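Long-range contacts in unknown protein (Galdieria sulphuraria, PDB 2NYI), which is of unknown function but carries tandem ACT domains, a fold that in many relatives serves as a regulatory, small-molecule-binding module: residues Gln4-Val10 / Gln73-Ala79; Ile18-Phe22 / Phe45-Val49; Arg92-Val98 / Asp169-Val175; Ile121-Glu127 / Phe139-Val145. One frame throughout, in Å; residues are numbered along the deposited sequence. Where two conformers were deposited one is given.

Contact 1: residues Gln4-Val10 / Gln73-Ala79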
# COMPACT_ATOMS: atom_id res chain seq x y z
N GLN A 4 10.50 -2.40 22.23
CA GLN A 4 11.12 -1.58 21.19
C GLN A 4 10.30 -1.71 19.92
O GLN A 4 9.67 -2.75 19.71
CB GLN A 4 12.54 -2.06 20.91
CG GLN A 4 13.44 -2.16 22.14
CD GLN A 4 13.81 -0.81 22.74
OE1 GLN A 4 13.69 0.23 22.09
NE2 GLN A 4 14.28 -0.83 23.99
N SER A 5 10.32 -0.68 19.09
CA SER A 5 9.59 -0.68 17.81
C SER A 5 10.52 -0.88 16.60
O SER A 5 11.61 -0.30 16.54
CB SER A 5 8.79 0.61 17.65
OG SER A 5 8.15 0.64 16.37
N PHE A 6 10.08 -1.69 15.64
CA PHE A 6 10.87 -2.00 14.46
C PHE A 6 10.00 -1.77 13.23
O PHE A 6 8.77 -1.93 13.29
CB PHE A 6 11.35 -3.46 14.49
CG PHE A 6 12.24 -3.78 15.67
CD1 PHE A 6 13.60 -3.60 15.58
CD2 PHE A 6 11.67 -4.19 16.88
CE1 PHE A 6 14.43 -3.87 16.71
CE2 PHE A 6 12.49 -4.46 18.00
CZ PHE A 6 13.86 -4.30 17.90
N VAL A 7 10.63 -1.38 12.12
CA VAL A 7 9.94 -1.22 10.84
C VAL A 7 10.39 -2.35 9.94
O VAL A 7 11.59 -2.57 9.75
CB VAL A 7 10.23 0.14 10.16
CG1 VAL A 7 9.24 0.39 9.03
CG2 VAL A 7 10.16 1.28 11.20
N VAL A 8 9.41 -3.08 9.43
CA VAL A 8 9.63 -4.25 8.60
C VAL A 8 8.99 -4.00 7.23
O VAL A 8 7.84 -3.54 7.16
CB VAL A 8 8.97 -5.51 9.27
CG1 VAL A 8 9.05 -6.73 8.35
CG2 VAL A 8 9.60 -5.79 10.62
N SER A 9 9.75 -4.27 6.17
CA SER A 9 9.24 -4.23 4.79
C SER A 9 9.32 -5.62 4.20
O SER A 9 10.33 -6.32 4.37
CB SER A 9 10.08 -3.27 3.94
OG SER A 9 9.76 -1.91 4.24
N VAL A 10 8.26 -6.03 3.49
CA VAL A 10 8.20 -7.34 2.85
C VAL A 10 7.74 -7.10 1.42
O VAL A 10 6.74 -6.38 1.19
CB VAL A 10 7.16 -8.26 3.57
CG1 VAL A 10 7.01 -9.64 2.86
CG2 VAL A 10 7.50 -8.43 5.05
N GLN A 73 11.58 -10.66 -0.19
CA GLN A 73 12.55 -9.63 0.13
C GLN A 73 12.07 -8.96 1.42
O GLN A 73 11.02 -8.30 1.43
CB GLN A 73 12.58 -8.62 -1.03
CG GLN A 73 13.31 -7.32 -0.79
CD GLN A 73 13.17 -6.36 -1.99
OE1 GLN A 73 13.80 -6.60 -3.03
NE2 GLN A 73 12.35 -5.30 -1.85
N ILE A 74 12.84 -9.13 2.50
CA ILE A 74 12.44 -8.71 3.84
C ILE A 74 13.55 -7.87 4.47
O ILE A 74 14.73 -8.24 4.38
CB ILE A 74 12.16 -9.93 4.76
CG1 ILE A 74 11.02 -10.79 4.21
CG2 ILE A 74 11.86 -9.50 6.22
CD1 ILE A 74 11.00 -12.19 4.80
N SER A 75 13.18 -6.77 5.10
CA SER A 75 14.16 -5.98 5.88
C SER A 75 13.53 -5.57 7.20
O SER A 75 12.32 -5.41 7.29
CB SER A 75 14.67 -4.77 5.10
OG SER A 75 13.63 -3.81 4.89
N THR A 76 14.37 -5.45 8.23
CA THR A 76 13.93 -5.08 9.56
C THR A 76 14.95 -4.05 10.06
O THR A 76 16.15 -4.29 9.98
CB THR A 76 13.94 -6.32 10.53
OG1 THR A 76 13.10 -7.36 10.02
CG2 THR A 76 13.45 -5.94 11.94
N ARG A 77 14.47 -2.92 10.60
CA ARG A 77 15.35 -1.93 11.21
C ARG A 77 14.64 -1.34 12.41
O ARG A 77 13.42 -1.42 12.52
CB ARG A 77 15.71 -0.81 10.23
CG ARG A 77 14.52 0.02 9.76
CD ARG A 77 14.93 1.21 8.93
NE ARG A 77 13.76 1.93 8.44
CZ ARG A 77 13.13 2.91 9.10
NH1 ARG A 77 13.55 3.32 10.30
NH2 ARG A 77 12.08 3.49 8.56
N ARG A 78 15.42 -0.78 13.34
CA ARG A 78 14.85 -0.07 14.48
C ARG A 78 13.98 1.06 13.94
O ARG A 78 14.29 1.65 12.89
CB ARG A 78 15.96 0.49 15.39
CG ARG A 78 15.90 0.07 16.88
CD ARG A 78 14.57 -0.55 17.28
NE ARG A 78 14.04 -0.08 18.56
CZ ARG A 78 13.39 1.07 18.73
NH1 ARG A 78 13.23 1.92 17.72
NH2 ARG A 78 12.92 1.40 19.93
N ALA A 79 12.89 1.35 14.65
CA ALA A 79 12.03 2.48 14.32
C ALA A 79 12.80 3.78 14.49
O ALA A 79 13.67 3.90 15.36
CB ALA A 79 10.79 2.49 15.19
O HOH W 1 12.79 -2.01 7.15
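Strand 73-78 runs antiparallel to strand 4-13, the short axes 4.6 Å apart at their closest. At its start, Gln73 meets the first strand through its backbone, with the O of Gln73 3.3 Å from Val10 CA. Ile74 then packs CG1 on Val10 CG2 (4.3 Å), on the face that Val8 and Thr76 share and that helix 59-68 covers. Ser75 makes a reciprocal pair of backbone hydrogen bonds with Ser9 (Ser75 N to Ser9 O and Ser9 N to Ser75 O, both 3.0 Å), and its OG reaches Val7 O through a water. Thr76 lies beside Val8 and spends its hydroxyl on Gln62. Arg77 repeats the ladder with Val7 (Val7 N to Arg77 O, 2.8 Å; Arg77 N to Val7 O, 3.0 Å), while its guanidinium crosses to Asp44 and Gly42 of the second subunit. Although the CA-to-CB bond of Arg78 points away, the side chain folds back: CD lies 3.4 Å from Phe6 CE1, over the ring face, and NH2 donates to Gln4 OE1 at 2.6 Å. Ala79 closes the ladder, N to Ser5 O at 2.8 Å. First and last strands pair side by side, the last at this chain's sheet edge, as in the ferredoxin-like βαββαβ fold of ACT domains.

Contact 2: residues Ile18-Phe22 / Phe45-Val49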
# COMPACT_ATOMS: atom_id res chain seq x y z
N ILE A 18 0.11 -14.96 2.51
CA ILE A 18 1.33 -14.19 2.89
C ILE A 18 1.14 -13.48 4.23
O ILE A 18 1.95 -13.66 5.17
CB ILE A 18 1.76 -13.17 1.80
CG1 ILE A 18 2.07 -13.89 0.50
CG2 ILE A 18 3.05 -12.34 2.29
CD1 ILE A 18 2.18 -12.93 -0.70
N VAL A 19 0.07 -12.69 4.34
CA VAL A 19 -0.20 -11.98 5.58
C VAL A 19 -0.35 -13.00 6.71
O VAL A 19 0.13 -12.76 7.84
CB VAL A 19 -1.42 -11.06 5.52
CG1 VAL A 19 -1.56 -10.31 6.85
CG2 VAL A 19 -1.29 -10.02 4.34
N HIS A 20 -1.02 -14.12 6.44
CA HIS A 20 -1.14 -15.12 7.50
C HIS A 20 0.22 -15.67 7.96
O HIS A 20 0.47 -15.77 9.18
CB HIS A 20 -2.08 -16.26 7.13
CG HIS A 20 -2.17 -17.29 8.22
ND1 HIS A 20 -1.66 -18.55 8.08
CD2 HIS A 20 -2.59 -17.19 9.51
CE1 HIS A 20 -1.82 -19.22 9.21
NE2 HIS A 20 -2.38 -18.42 10.09
N ASP A 21 1.07 -16.03 7.01
CA ASP A 21 2.39 -16.61 7.33
C ASP A 21 3.22 -15.62 8.13
O ASP A 21 3.87 -15.99 9.11
CB ASP A 21 3.13 -17.03 6.06
CG ASP A 21 2.51 -18.26 5.40
OD1 ASP A 21 1.68 -18.95 6.04
OD2 ASP A 21 2.85 -18.54 4.24
N PHE A 22 3.17 -14.36 7.70
CA PHE A 22 3.83 -13.23 8.39
C PHE A 22 3.36 -13.11 9.85
O PHE A 22 4.17 -13.06 10.79
CB PHE A 22 3.52 -11.94 7.61
CG PHE A 22 4.14 -10.70 8.20
CD1 PHE A 22 5.35 -10.22 7.71
CD2 PHE A 22 3.51 -10.01 9.23
CE1 PHE A 22 5.92 -9.05 8.25
CE2 PHE A 22 4.08 -8.85 9.78
CZ PHE A 22 5.29 -8.39 9.29
N PHE A 45 3.18 -8.28 -4.22
CA PHE A 45 2.77 -8.03 -2.84
C PHE A 45 3.81 -7.11 -2.19
O PHE A 45 5.01 -7.31 -2.34
CB PHE A 45 2.66 -9.39 -2.07
CG PHE A 45 2.49 -9.23 -0.58
CD1 PHE A 45 1.24 -9.44 0.00
CD2 PHE A 45 3.57 -8.88 0.23
CE1 PHE A 45 1.07 -9.28 1.40
CE2 PHE A 45 3.41 -8.72 1.62
CZ PHE A 45 2.15 -8.92 2.19
N ALA A 46 3.34 -6.10 -1.45
CA ALA A 46 4.25 -5.28 -0.63
C ALA A 46 3.53 -4.95 0.68
O ALA A 46 2.30 -4.69 0.68
CB ALA A 46 4.67 -4.00 -1.39
N MSE A 47 4.28 -4.95 1.79
CA MSE A 47 3.71 -4.58 3.09
C MSE A 47 4.77 -3.97 3.99
O MSE A 47 5.91 -4.43 4.00
CB MSE A 47 3.10 -5.82 3.78
CG MSE A 47 2.47 -5.51 5.15
SE MSE A 47 1.35 -6.99 5.75
CE MSE A 47 2.61 -8.11 6.06
N ILE A 48 4.37 -2.94 4.72
CA ILE A 48 5.23 -2.32 5.72
C ILE A 48 4.49 -2.47 7.05
O ILE A 48 3.27 -2.28 7.13
CB ILE A 48 5.50 -0.84 5.42
CG1 ILE A 48 6.10 -0.70 4.01
CG2 ILE A 48 6.51 -0.27 6.47
CD1 ILE A 48 6.13 0.74 3.50
N VAL A 49 5.24 -2.89 8.07
CA VAL A 49 4.66 -3.15 9.39
C VAL A 49 5.54 -2.53 10.48
O VAL A 49 6.77 -2.62 10.41
CB VAL A 49 4.56 -4.68 9.63
CG1 VAL A 49 3.82 -4.98 10.94
CG2 VAL A 49 3.86 -5.39 8.44
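A selenomethionine side chain lying against a phenylalanine ring is the striking feature here. The CE methyl of Met47 sits over the face of Phe22, 3.7 Å from the Phe22 CG atom and also 3.7 Å from the ring centroid, a CH-pi contact, while its selenium stands 5.2 Å from that centroid in an oblique Met-aromatic contact. A second CH-pi contact reverses the roles, since now the strand supplies the ring: Ile18 CG2 lies over the face of Phe45, with Phe45 CZ at 3.5 Å. Val19 touches both strand residues, its CG2 3.8 Å from Phe45 CE1 at the ring edge and 4.3 Å from Met47 SE. Farther along, Phe22 CZ touches Val49 CG2 at 3.4 Å. Phe45, Met47 and Val49 all point toward the helix, as expected for every second residue of a strand, and meet its Ile18, Val19 and Phe22; no hydrogen bond crosses between the segments. At their closest the axes of the short segments are 11.0 Å apart, inclined at 36°, and these six buried side chains fill the space. Val8 and Val10 of the neighbouring strand also pack on Phe22, and Ile48, on the other face, packs on Leu41 of the second subunit. A helix laid on one face of an antiparallel sheet through apolar side chains is part of the two-layer α/β sandwich of the ACT fold.

Contact 3: residues Arg92-Val98 / Asp169-Val175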
# COMPACT_ATOMS: atom_id res chain seq x y z
N ARG A 92 0.05 19.86 7.56
CA ARG A 92 -1.32 19.34 7.58
C ARG A 92 -1.47 18.30 6.45
O ARG A 92 -0.67 18.28 5.50
CB ARG A 92 -2.35 20.47 7.40
CG ARG A 92 -2.42 21.51 8.57
CD ARG A 92 -2.82 20.88 9.90
NE ARG A 92 -2.90 21.90 10.97
CZ ARG A 92 -1.87 22.34 11.69
NH1 ARG A 92 -0.65 21.87 11.48
NH2 ARG A 92 -2.08 23.27 12.63
N GLU A 93 -2.47 17.43 6.57
CA GLU A 93 -2.70 16.44 5.53
C GLU A 93 -3.90 16.85 4.70
O GLU A 93 -4.83 17.53 5.20
CB GLU A 93 -2.87 15.06 6.15
CG GLU A 93 -1.60 14.60 6.84
CD GLU A 93 -1.63 13.13 7.24
OE1 GLU A 93 -2.72 12.59 7.48
OE2 GLU A 93 -0.54 12.52 7.34
N TYR A 94 -3.85 16.45 3.44
CA TYR A 94 -4.80 16.86 2.44
C TYR A 94 -5.11 15.66 1.58
O TYR A 94 -4.21 14.86 1.27
CB TYR A 94 -4.21 17.94 1.53
CG TYR A 94 -3.87 19.23 2.27
CD1 TYR A 94 -4.76 20.28 2.31
CD2 TYR A 94 -2.65 19.36 2.92
CE1 TYR A 94 -4.46 21.46 3.00
CE2 TYR A 94 -2.34 20.54 3.65
CZ TYR A 94 -3.25 21.58 3.66
OH TYR A 94 -2.93 22.75 4.35
N GLU A 95 -6.36 15.54 1.19
CA GLU A 95 -6.77 14.50 0.26
C GLU A 95 -6.72 15.12 -1.13
O GLU A 95 -7.25 16.22 -1.36
CB GLU A 95 -8.18 13.99 0.59
CG GLU A 95 -8.24 13.16 1.88
CD GLU A 95 -7.58 11.77 1.73
OE1 GLU A 95 -7.39 11.29 0.58
OE2 GLU A 95 -7.26 11.15 2.77
N LEU A 96 -6.05 14.42 -2.04
CA LEU A 96 -5.86 14.89 -3.40
C LEU A 96 -6.55 13.92 -4.34
O LEU A 96 -6.37 12.69 -4.23
CB LEU A 96 -4.36 15.01 -3.70
CG LEU A 96 -3.88 15.24 -5.15
CD1 LEU A 96 -4.22 16.65 -5.62
CD2 LEU A 96 -2.40 15.04 -5.22
N TYR A 97 -7.33 14.45 -5.28
CA TYR A 97 -8.03 13.60 -6.25
C TYR A 97 -7.83 14.19 -7.63
O TYR A 97 -7.90 15.41 -7.81
CB TYR A 97 -9.53 13.52 -5.95
CG TYR A 97 -9.88 13.16 -4.53
CD1 TYR A 97 -9.90 11.82 -4.11
CD2 TYR A 97 -10.20 14.15 -3.59
CE1 TYR A 97 -10.22 11.48 -2.79
CE2 TYR A 97 -10.52 13.82 -2.28
CZ TYR A 97 -10.53 12.49 -1.89
OH TYR A 97 -10.85 12.18 -0.58
N VAL A 98 -7.52 13.32 -8.60
CA VAL A 98 -7.30 13.75 -9.98
C VAL A 98 -8.13 12.83 -10.87
O VAL A 98 -8.11 11.60 -10.69
CB VAL A 98 -5.80 13.63 -10.39
CG1 VAL A 98 -5.57 14.10 -11.83
CG2 VAL A 98 -4.87 14.36 -9.39
N ASP A 169 -9.46 17.20 -13.87
CA ASP A 169 -10.05 17.89 -12.71
C ASP A 169 -9.31 17.43 -11.48
O ASP A 169 -9.16 16.22 -11.25
CB ASP A 169 -11.52 17.57 -12.55
CG ASP A 169 -12.38 18.28 -13.59
OD1 ASP A 169 -12.49 19.52 -13.54
OD2 ASP A 169 -12.95 17.58 -14.45
N ILE A 170 -8.87 18.40 -10.68
CA ILE A 170 -8.09 18.14 -9.46
C ILE A 170 -8.77 18.78 -8.25
O ILE A 170 -9.16 19.96 -8.29
CB ILE A 170 -6.62 18.66 -9.60
CG1 ILE A 170 -5.89 17.94 -10.75
CG2 ILE A 170 -5.84 18.46 -8.30
CD1 ILE A 170 -4.53 18.54 -11.12
N ASP A 171 -8.91 18.02 -7.17
CA ASP A 171 -9.46 18.54 -5.93
C ASP A 171 -8.42 18.33 -4.85
O ASP A 171 -7.76 17.29 -4.83
CB ASP A 171 -10.74 17.81 -5.52
CG ASP A 171 -11.87 18.02 -6.51
OD1 ASP A 171 -12.10 19.18 -6.92
OD2 ASP A 171 -12.53 17.01 -6.86
N LEU A 172 -8.27 19.31 -3.98
CA LEU A 172 -7.35 19.22 -2.85
C LEU A 172 -8.07 19.74 -1.61
O LEU A 172 -8.45 20.93 -1.54
CB LEU A 172 -6.07 20.02 -3.14
CG LEU A 172 -4.94 19.88 -2.11
CD1 LEU A 172 -4.34 18.50 -2.15
CD2 LEU A 172 -3.87 20.97 -2.35
N GLU A 173 -8.31 18.84 -0.66
CA GLU A 173 -9.14 19.16 0.51
C GLU A 173 -8.40 18.80 1.79
O GLU A 173 -7.96 17.66 1.96
CB GLU A 173 -10.48 18.41 0.44
CG GLU A 173 -11.36 18.72 -0.78
CD GLU A 173 -12.14 20.04 -0.67
OE1 GLU A 173 -12.87 20.23 0.33
OE2 GLU A 173 -12.03 20.87 -1.59
N GLU A 174 -8.26 19.77 2.70
CA GLU A 174 -7.59 19.53 3.97
C GLU A 174 -8.32 18.48 4.81
O GLU A 174 -9.55 18.46 4.86
CB GLU A 174 -7.44 20.83 4.75
CG GLU A 174 -6.61 20.65 5.98
CD GLU A 174 -6.46 21.95 6.74
OE1 GLU A 174 -7.35 22.82 6.63
OE2 GLU A 174 -5.46 22.08 7.46
N VAL A 175 -7.55 17.59 5.43
CA VAL A 175 -8.10 16.60 6.35
C VAL A 175 -8.32 17.30 7.68
O VAL A 175 -7.43 18.01 8.15
CB VAL A 175 -7.15 15.41 6.58
CG1 VAL A 175 -7.69 14.48 7.66
CG2 VAL A 175 -6.91 14.63 5.27
O HOH W 2 -4.39 17.64 8.66
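Leu96 and Leu172 face each other at the apolar centre of this antiparallel pair, the first and last strands of the second βαββαβ, ACT-like unit. Leu172 CD1 lies 3.8 Å from Leu96 CB and 3.7 Å from Tyr94 CB, so the leucine bridges two residues of the opposite strand. Leu96 CD1 in turn reaches Ile170 CG2 at 3.6 Å, and Val98 CG2 meets Ile170 CG1 at 4.0 Å. Helix 152-166 covers this face through Val155, Leu159 and Val162, and Tyr94 stacks on Phe147. Between the strands, Glu95 and Glu173 exchange two backbone hydrogen bonds (Glu95 N to Glu173 O, 2.8 Å; Glu173 N to Glu95 O, 2.9 Å). Tyr97 and Asp171 do the same, both N-to-O distances being 2.9 Å. The other face is polar: Glu95, Tyr97, Asp171 and Glu173 project there, and the carboxylate of Glu95, like that of Glu93, forms a salt bridge with Arg144 of the adjoining strand. At the outer end Arg92 NE stays 4.3 Å from Glu174 OE2, beyond a salt bridge, while Arg92 NH1 donates to Pro89 O. There the backbone pairing finishes with a nearly straight hydrogen bond from Val175 N to Glu93 O, 2.7 Å long.

Contact 4: residues Ile121-Glu127 / Phe139-Val145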
# COMPACT_ATOMS: atom_id res chain seq x y z
N ILE A 121 4.08 12.46 0.11
CA ILE A 121 2.94 11.63 -0.23
C ILE A 121 2.83 10.51 0.81
O ILE A 121 3.79 9.76 1.04
CB ILE A 121 3.07 11.06 -1.67
CG1 ILE A 121 3.23 12.20 -2.69
CG2 ILE A 121 1.84 10.20 -2.00
CD1 ILE A 121 3.47 11.72 -4.13
N VAL A 122 1.67 10.43 1.46
CA VAL A 122 1.45 9.47 2.53
C VAL A 122 0.75 8.21 2.00
O VAL A 122 1.04 7.09 2.44
CB VAL A 122 0.63 10.10 3.69
CG1 VAL A 122 0.52 9.11 4.86
CG2 VAL A 122 1.29 11.40 4.15
N GLU A 123 -0.18 8.41 1.07
CA GLU A 123 -0.95 7.30 0.46
C GLU A 123 -1.12 7.66 -1.00
O GLU A 123 -1.26 8.84 -1.32
CB GLU A 123 -2.36 7.18 1.08
CG GLU A 123 -2.43 7.22 2.61
CD GLU A 123 -3.86 7.25 3.16
OE1 GLU A 123 -4.83 7.10 2.38
OE2 GLU A 123 -4.02 7.43 4.39
N LEU A 124 -1.14 6.67 -1.90
CA LEU A 124 -1.36 6.96 -3.31
C LEU A 124 -1.92 5.74 -3.99
O LEU A 124 -1.45 4.63 -3.78
CB LEU A 124 -0.04 7.37 -4.00
CG LEU A 124 -0.11 7.43 -5.53
CD1 LEU A 124 -0.91 8.64 -5.91
CD2 LEU A 124 1.26 7.47 -6.15
N GLU A 125 -2.97 5.94 -4.77
CA GLU A 125 -3.36 4.93 -5.76
C GLU A 125 -3.78 5.60 -7.06
O GLU A 125 -4.40 6.68 -7.05
CB GLU A 125 -4.46 3.98 -5.25
CG GLU A 125 -5.74 4.61 -4.73
CD GLU A 125 -6.71 3.56 -4.11
OE1 GLU A 125 -6.72 2.39 -4.58
OE2 GLU A 125 -7.44 3.93 -3.16
N THR A 126 -3.39 4.98 -8.17
CA THR A 126 -3.86 5.42 -9.47
C THR A 126 -4.45 4.21 -10.20
O THR A 126 -4.07 3.04 -9.93
CB THR A 126 -2.75 6.11 -10.35
OG1 THR A 126 -1.85 5.12 -10.84
CG2 THR A 126 -1.93 7.16 -9.57
N GLU A 127 -5.38 4.50 -11.09
CA GLU A 127 -5.97 3.47 -11.96
C GLU A 127 -6.27 4.08 -13.30
O GLU A 127 -6.43 5.30 -13.42
CB GLU A 127 -7.24 2.88 -11.35
CG GLU A 127 -8.35 3.85 -11.08
CD GLU A 127 -9.63 3.18 -10.58
OE1 GLU A 127 -9.74 1.93 -10.67
OE2 GLU A 127 -10.51 3.91 -10.07
N PHE A 139 -8.31 8.20 -16.37
CA PHE A 139 -7.27 8.14 -15.35
C PHE A 139 -7.88 8.65 -14.06
O PHE A 139 -8.55 9.68 -14.07
CB PHE A 139 -6.08 9.00 -15.77
CG PHE A 139 -5.09 9.25 -14.64
CD1 PHE A 139 -4.10 8.30 -14.34
CD2 PHE A 139 -5.15 10.43 -13.89
CE1 PHE A 139 -3.17 8.53 -13.29
CE2 PHE A 139 -4.24 10.67 -12.87
CZ PHE A 139 -3.25 9.72 -12.56
N ARG A 140 -7.67 7.93 -12.96
CA ARG A 140 -8.08 8.41 -11.64
C ARG A 140 -6.92 8.29 -10.68
O ARG A 140 -6.21 7.29 -10.70
CB ARG A 140 -9.25 7.58 -11.11
CG ARG A 140 -10.59 7.87 -11.79
CD ARG A 140 -11.72 7.56 -10.82
NE ARG A 140 -12.96 7.19 -11.49
CZ ARG A 140 -13.54 5.99 -11.42
NH1 ARG A 140 -12.99 5.02 -10.68
NH2 ARG A 140 -14.66 5.76 -12.08
N MSE A 141 -6.73 9.31 -9.85
CA MSE A 141 -5.70 9.27 -8.81
C MSE A 141 -6.30 9.71 -7.49
O MSE A 141 -7.02 10.69 -7.43
CB MSE A 141 -4.52 10.15 -9.18
CG MSE A 141 -3.54 10.33 -8.06
SE MSE A 141 -2.03 11.37 -8.65
CE MSE A 141 -1.73 12.09 -7.17
N GLY A 142 -6.01 8.97 -6.44
CA GLY A 142 -6.43 9.37 -5.10
C GLY A 142 -5.22 9.31 -4.21
O GLY A 142 -4.48 8.32 -4.22
N SER A 143 -5.01 10.35 -3.41
CA SER A 143 -3.77 10.44 -2.67
C SER A 143 -4.00 11.19 -1.35
O SER A 143 -4.92 12.02 -1.25
CB SER A 143 -2.74 11.19 -3.53
OG SER A 143 -1.42 11.03 -3.05
N ARG A 144 -3.19 10.87 -0.35
CA ARG A 144 -3.08 11.71 0.84
C ARG A 144 -1.68 12.30 0.86
O ARG A 144 -0.67 11.56 0.77
CB ARG A 144 -3.35 10.89 2.10
CG ARG A 144 -3.57 11.71 3.37
CD ARG A 144 -3.87 10.72 4.47
NE ARG A 144 -4.24 11.32 5.75
CZ ARG A 144 -5.47 11.29 6.26
NH1 ARG A 144 -6.47 10.72 5.60
NH2 ARG A 144 -5.69 11.86 7.44
N VAL A 145 -1.60 13.62 0.96
CA VAL A 145 -0.33 14.34 0.94
C VAL A 145 -0.22 15.25 2.16
O VAL A 145 -1.24 15.59 2.76
CB VAL A 145 -0.15 15.19 -0.37
CG1 VAL A 145 -0.26 14.29 -1.62
CG2 VAL A 145 -1.16 16.38 -0.44
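A classic beta bulge interrupts this antiparallel hairpin of the second ACT-like unit: Val122 and Glu123 both face Arg144, whose O accepts from Val122 N (2.7 Å) and from Glu123 N (3.2 Å). Glu123 O is also shared, taking Arg144 N at 3.0 Å and the hydroxyl Ser143 OG at 2.8 Å. Beyond the bulge the ladder is regular, with paired hydrogen bonds: Glu125 N to Gly142 O and Gly142 N to Glu125 O, both 2.9 Å; then Glu127 N to Arg140 O and Arg140 N to Glu127 O, both 2.9 Å. The Arg144 guanidinium finds its salt-bridge partners in Glu93 and Glu95, whereas Glu123 OE2 is merely a nearby charge, 4.1 Å from Arg144 NE. Thr126 OG1 hydrogen-bonds with Ser36 OG of the second subunit, where Glu125 and Thr126 pair with a strand of that chain and carry the sheet across the interface. At the far end, Glu127 OE2 forms a salt bridge with Arg140 NH1 at 2.8 Å; the hydrogen bond within it is weak, with an N-H...O angle of 126°.

In the fold
The four contacts divide evenly between two four-stranded sheets with the same 2-3-1-4 strand order, as expected for tandem ACT domains. Contacts 1 and 2 share the first sheet, with centres 12 Å apart; strands 4-13 and 44-53 are neighbours, and contact 2, a helix packed on the sheet, falls within the chain span that contact 1 brackets. Contact 4, a hairpin, likewise falls within the span of contact 3; their centres are 10 Å apart in the second sheet, joined through strands 91-99 and 137-148 and the Glu93-Arg144 salt bridge. The pairs follow in series: the centres of contacts 1 and 3 lie about 30 Å apart, on opposite sides of the chain's centre. Contacts 1, 2 and 4 also touch the second subunit, so both domains contribute to the dimer.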